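Local atomic coordinates of catalytic domain of the nuclear inclusion protein A (nia) (PDB entry 1LVM), a protein that acts as a chymotrypsin-like cysteine protease of tobacco etch virus, cleaving peptide chains at sequence-specific sites. Residues A[27-32]-A[53-58]. The protein carries 1 engineered substitution. Numbering follows the deposited sequence.
Sequences CHLTNE and KHLFRR
Asn31, reaching inward from strand 26-33, spends both protons of its amide nitrogen on backbone carbonyls of 53-58, and so illustrates how one buried carboxamide can tie an irregular turn to a β-sheet. Asn31 ND2 donates to Leu55 O at 2.8 Å. A second bond runs from Asn31 ND2 to Arg58 O at 2.9 Å. The first is the straighter, with an N-H...O angle of 155°; in the second the donor stands above the plane of the Arg58 carbonyl, although that oxygen lies close to the plane of the Asn31 amide. With CG anti to the backbone N (chi1 175°), the amide extends toward the turn, and two bonds to two different peptide groups should fix its rotation. Carbonyls three residues apart in 53-58 are thereby held by one nitrogen.

Beneath this polar grip the packing is close and apolar. The two methyls of Leu55 divide the strand between them: Leu55 CD1 rests on Asn31 CB at 3.7 Å, while Leu55 CD2 meets Leu29 CD1 at 3.8 Å, the two leucine side chains crossing at about a right angle. Leu29 also touches Val65, Ile49 and Thr51, which joins the turn to the interior of the barrel.

Looseness is confined to the side chain of Arg58, which is partly exposed. Here a water spans the gap, donating to Asn31 O at 2.9 Å and accepting from Arg58 NH1 at a long 3.3 Å.

His54, in the same 3-10 turn, stacks its ring on an aromatic side chain of the bound peptide, and its backbone N bonds to Asp89 OD1. The contacts are consistent with the strand helping to place this turn beside the substrate. With Asp89 next to it, His54 is probably the histidine of the catalytic triad, which chymotrypsin-like proteases carry on such a turn of their first β-barrel.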
ATOM      1  N   CYS A  27      -6.534   4.636  -3.772  1.00 11.11           N
ATOM      2  CA  CYS A  27      -7.314   4.135  -4.861  1.00  9.15           C
ATOM      3  C   CYS A  27      -7.545   2.676  -4.674  1.00 14.49           C
ATOM      4  O   CYS A  27      -6.700   1.955  -4.082  1.00 16.77           O
ATOM      5  CB  CYS A  27      -6.520   4.250  -6.201  1.00 17.59           C
ATOM      6  SG  CYS A  27      -5.992   5.932  -6.678  1.00 25.64           S
ATOM      7  N   HIS A  28      -8.655   2.215  -5.214  1.00 12.40           N
ATOM      8  CA  HIS A  28      -8.943   0.781  -5.184  1.00 11.73           C
ATOM      9  C   HIS A  28      -8.602   0.254  -6.581  1.00 20.14           C
ATOM     10  O   HIS A  28      -9.077   0.794  -7.579  1.00 17.05           O
ATOM     11  CB  HIS A  28     -10.385   0.464  -4.900  1.00 14.70           C
ATOM     12  CG  HIS A  28     -10.578  -0.987  -4.579  1.00 16.94           C
ATOM     13  ND1 HIS A  28     -11.401  -1.818  -5.311  1.00 28.89           N
ATOM     14  CD2 HIS A  28     -10.017  -1.767  -3.614  1.00 17.64           C
ATOM     15  CE1 HIS A  28     -11.348  -3.042  -4.808  1.00 33.99           C
ATOM     16  NE2 HIS A  28     -10.515  -3.040  -3.779  1.00 24.53           N
ATOM     17  N   LEU A  29      -7.818  -0.832  -6.630  1.00 12.70           N
ATOM     18  CA  LEU A  29      -7.309  -1.391  -7.886  1.00 14.27           C
ATOM     19  C   LEU A  29      -7.792  -2.812  -8.127  1.00 12.04           C
ATOM     20  O   LEU A  29      -7.705  -3.656  -7.227  1.00 15.74           O
ATOM     21  CB  LEU A  29      -5.756  -1.424  -7.796  1.00 14.58           C
ATOM     22  CG  LEU A  29      -5.073  -0.098  -7.345  1.00 11.70           C
ATOM     23  CD1 LEU A  29      -3.563  -0.227  -7.286  1.00 12.34           C
ATOM     24  CD2 LEU A  29      -5.361   1.020  -8.327  1.00 12.91           C
ATOM     25  N   THR A  30      -8.287  -3.069  -9.332  1.00 11.71           N
ATOM     26  CA  THR A  30      -8.681  -4.384  -9.685  1.00 11.22           C
ATOM     27  C   THR A  30      -8.007  -4.829 -10.960  1.00 16.57           C
ATOM     28  O   THR A  30      -8.235  -4.269 -12.006  1.00 16.17           O
ATOM     29  CB  THR A  30     -10.241  -4.486  -9.814  1.00 16.50           C
ATOM     30  OG1 THR A  30     -10.834  -4.122  -8.552  1.00 15.96           O
ATOM     31  CG2 THR A  30     -10.649  -5.902 -10.221  1.00 18.63           C
ATOM     32  N   ASN A  31      -7.149  -5.850 -10.855  1.00 14.02           N
ATOM     33  CA  ASN A  31      -6.453  -6.341 -12.067  1.00 13.33           C
ATOM     34  C   ASN A  31      -7.204  -7.597 -12.510  1.00 15.86           C
ATOM     35  O   ASN A  31      -7.156  -8.626 -11.849  1.00 15.20           O
ATOM     36  CB  ASN A  31      -4.987  -6.669 -11.709  1.00 11.63           C
ATOM     37  CG  ASN A  31      -4.196  -7.305 -12.876  1.00 16.01           C
ATOM     38  OD1 ASN A  31      -4.729  -7.519 -13.950  1.00 15.29           O
ATOM     39  ND2 ASN A  31      -2.893  -7.531 -12.663  1.00 13.43           N
ATOM     40  N   GLU A  32      -7.893  -7.509 -13.642  1.00 18.00           N
ATOM     41  CA  GLU A  32      -8.649  -8.645 -14.103  1.00 18.04           C
ATOM     42  C   GLU A  32      -7.928  -9.246 -15.331  1.00 20.98           C
ATOM     43  O   GLU A  32      -7.767  -8.586 -16.375  1.00 13.62           O
ATOM     44  CB  GLU A  32     -10.076  -8.169 -14.438  1.00 22.72           C
ATOM     45  CG  GLU A  32     -11.010  -9.242 -14.851  1.00 29.32           C
ATOM     46  CD  GLU A  32     -12.397  -8.686 -15.127  1.00 30.92           C
ATOM     47  OE1 GLU A  32     -12.585  -8.069 -16.199  1.00 40.12           O
ATOM     48  OE2 GLU A  32     -13.292  -8.852 -14.275  1.00 30.58           O
ATOM     49  N   LYS A  53       3.527  -5.157  -5.268  1.00 16.03           N
ATOM     50  CA  LYS A  53       4.042  -5.777  -6.447  1.00 13.48           C
ATOM     51  C   LYS A  53       3.150  -6.995  -6.802  1.00 12.58           C
ATOM     52  O   LYS A  53       2.972  -7.297  -7.990  1.00 15.95           O
ATOM     53  CB  LYS A  53       5.496  -6.241  -6.148  1.00 14.37           C
ATOM     54  CG  LYS A  53       6.354  -6.543  -7.363  1.00 17.19           C
ATOM     55  CD  LYS A  53       7.751  -7.033  -6.950  1.00 16.77           C
ATOM     56  CE  LYS A  53       8.708  -5.874  -6.613  1.00 21.53           C
ATOM     57  NZ  LYS A  53      10.002  -6.435  -6.081  1.00 25.23           N
ATOM     58  N   HIS A  54       2.548  -7.684  -5.824  1.00 12.25           N
ATOM     59  CA  HIS A  54       1.777  -8.867  -6.188  1.00 15.76           C
ATOM     60  C   HIS A  54       0.505  -8.572  -6.941  1.00 21.02           C
ATOM     61  O   HIS A  54      -0.167  -9.467  -7.387  1.00 17.71           O
ATOM     62  CB  HIS A  54       1.527  -9.812  -4.990  1.00 13.61           C
ATOM     63  CG  HIS A  54       0.506  -9.326  -4.039  1.00 14.42           C
ATOM     64  ND1 HIS A  54       0.841  -8.604  -2.922  1.00 15.73           N
ATOM     65  CD2 HIS A  54      -0.861  -9.437  -4.045  1.00 17.79           C
ATOM     66  CE1 HIS A  54      -0.266  -8.298  -2.279  1.00 18.77           C
ATOM     67  NE2 HIS A  54      -1.318  -8.786  -2.931  1.00 18.00           N
ATOM     68  N   LEU A  55       0.171  -7.304  -7.083  1.00 16.25           N
ATOM     69  CA  LEU A  55      -0.978  -6.944  -7.925  1.00 15.38           C
ATOM     70  C   LEU A  55      -0.694  -7.516  -9.349  1.00 15.74           C
ATOM     71  O   LEU A  55      -1.611  -7.806 -10.133  1.00 16.41           O
ATOM     72  CB  LEU A  55      -1.023  -5.400  -8.040  1.00 10.88           C
ATOM     73  CG  LEU A  55      -2.115  -4.839  -8.980  1.00 14.11           C
ATOM     74  CD1 LEU A  55      -3.502  -5.365  -8.574  1.00 16.55           C
ATOM     75  CD2 LEU A  55      -2.106  -3.313  -8.913  1.00 17.62           C
ATOM     76  N   PHE A  56       0.585  -7.568  -9.682  1.00 14.16           N
ATOM     77  CA  PHE A  56       1.026  -8.024 -11.017  1.00 15.66           C
ATOM     78  C   PHE A  56       1.459  -9.481 -11.120  1.00 17.56           C
ATOM     79  O   PHE A  56       2.326  -9.810 -11.899  1.00 15.83           O
ATOM     80  CB  PHE A  56       2.119  -7.071 -11.555  1.00 15.09           C
ATOM     81  CG  PHE A  56       1.571  -5.733 -11.900  1.00 17.70           C
ATOM     82  CD1 PHE A  56       0.828  -5.556 -13.063  1.00 16.08           C
ATOM     83  CD2 PHE A  56       1.747  -4.659 -11.052  1.00 21.14           C
ATOM     84  CE1 PHE A  56       0.270  -4.299 -13.382  1.00 14.91           C
ATOM     85  CE2 PHE A  56       1.197  -3.391 -11.354  1.00 20.44           C
ATOM     86  CZ  PHE A  56       0.470  -3.204 -12.503  1.00 19.76           C
ATOM     87  N   ARG A  57       0.854 -10.330 -10.294  1.00 15.68           N
ATOM     88  CA  ARG A  57       1.030 -11.788 -10.367  1.00 23.87           C
ATOM     89  C   ARG A  57       0.737 -12.077 -11.832  1.00 24.14           C
ATOM     90  O   ARG A  57       1.388 -12.912 -12.457  1.00 19.38           O
ATOM     91  CB  ARG A  57      -0.008 -12.489  -9.453  1.00 13.44           C
ATOM     92  CG  ARG A  57      -0.147 -14.025  -9.609  1.00 23.72           C
ATOM     93  CD  ARG A  57       1.182 -14.716  -9.612  1.00 32.20           C
ATOM     94  NE  ARG A  57       0.997 -16.148  -9.911  1.00 72.94           N
ATOM     95  CZ  ARG A  57       1.282 -16.704 -11.089  1.00 35.46           C
ATOM     96  NH1 ARG A  57       1.768 -15.949 -12.060  1.00 32.32           N
ATOM     97  NH2 ARG A  57       1.086 -17.992 -11.305  1.00 39.51           N
ATOM     98  N   ARG A  58      -0.241 -11.363 -12.391  1.00 15.99           N
ATOM     99  CA  ARG A  58      -0.589 -11.500 -13.797  1.00 14.63           C
ATOM    100  C   ARG A  58      -0.511 -10.122 -14.441  1.00 22.96           C
ATOM    101  O   ARG A  58      -0.699  -9.121 -13.773  1.00 16.54           O
ATOM    102  CB  ARG A  58      -2.020 -12.041 -13.917  1.00 19.38           C
ATOM    103  CG  ARG A  58      -2.009 -13.533 -13.521  1.00 26.68           C
ATOM    104  CD  ARG A  58      -3.360 -14.200 -13.434  1.00 36.19           C
ATOM    105  NE  ARG A  58      -3.326 -15.159 -12.323  1.00 93.71           N
ATOM    106  CZ  ARG A  58      -3.627 -14.873 -11.052  1.00 55.28           C
ATOM    107  NH1 ARG A  58      -4.014 -13.640 -10.693  1.00 38.33           N
ATOM    108  NH2 ARG A  58      -3.525 -15.818 -10.128  1.00 93.94           N
TER
HETATM  109  O   HOH W   1      -5.466 -10.934 -11.774  1.00 32.37           O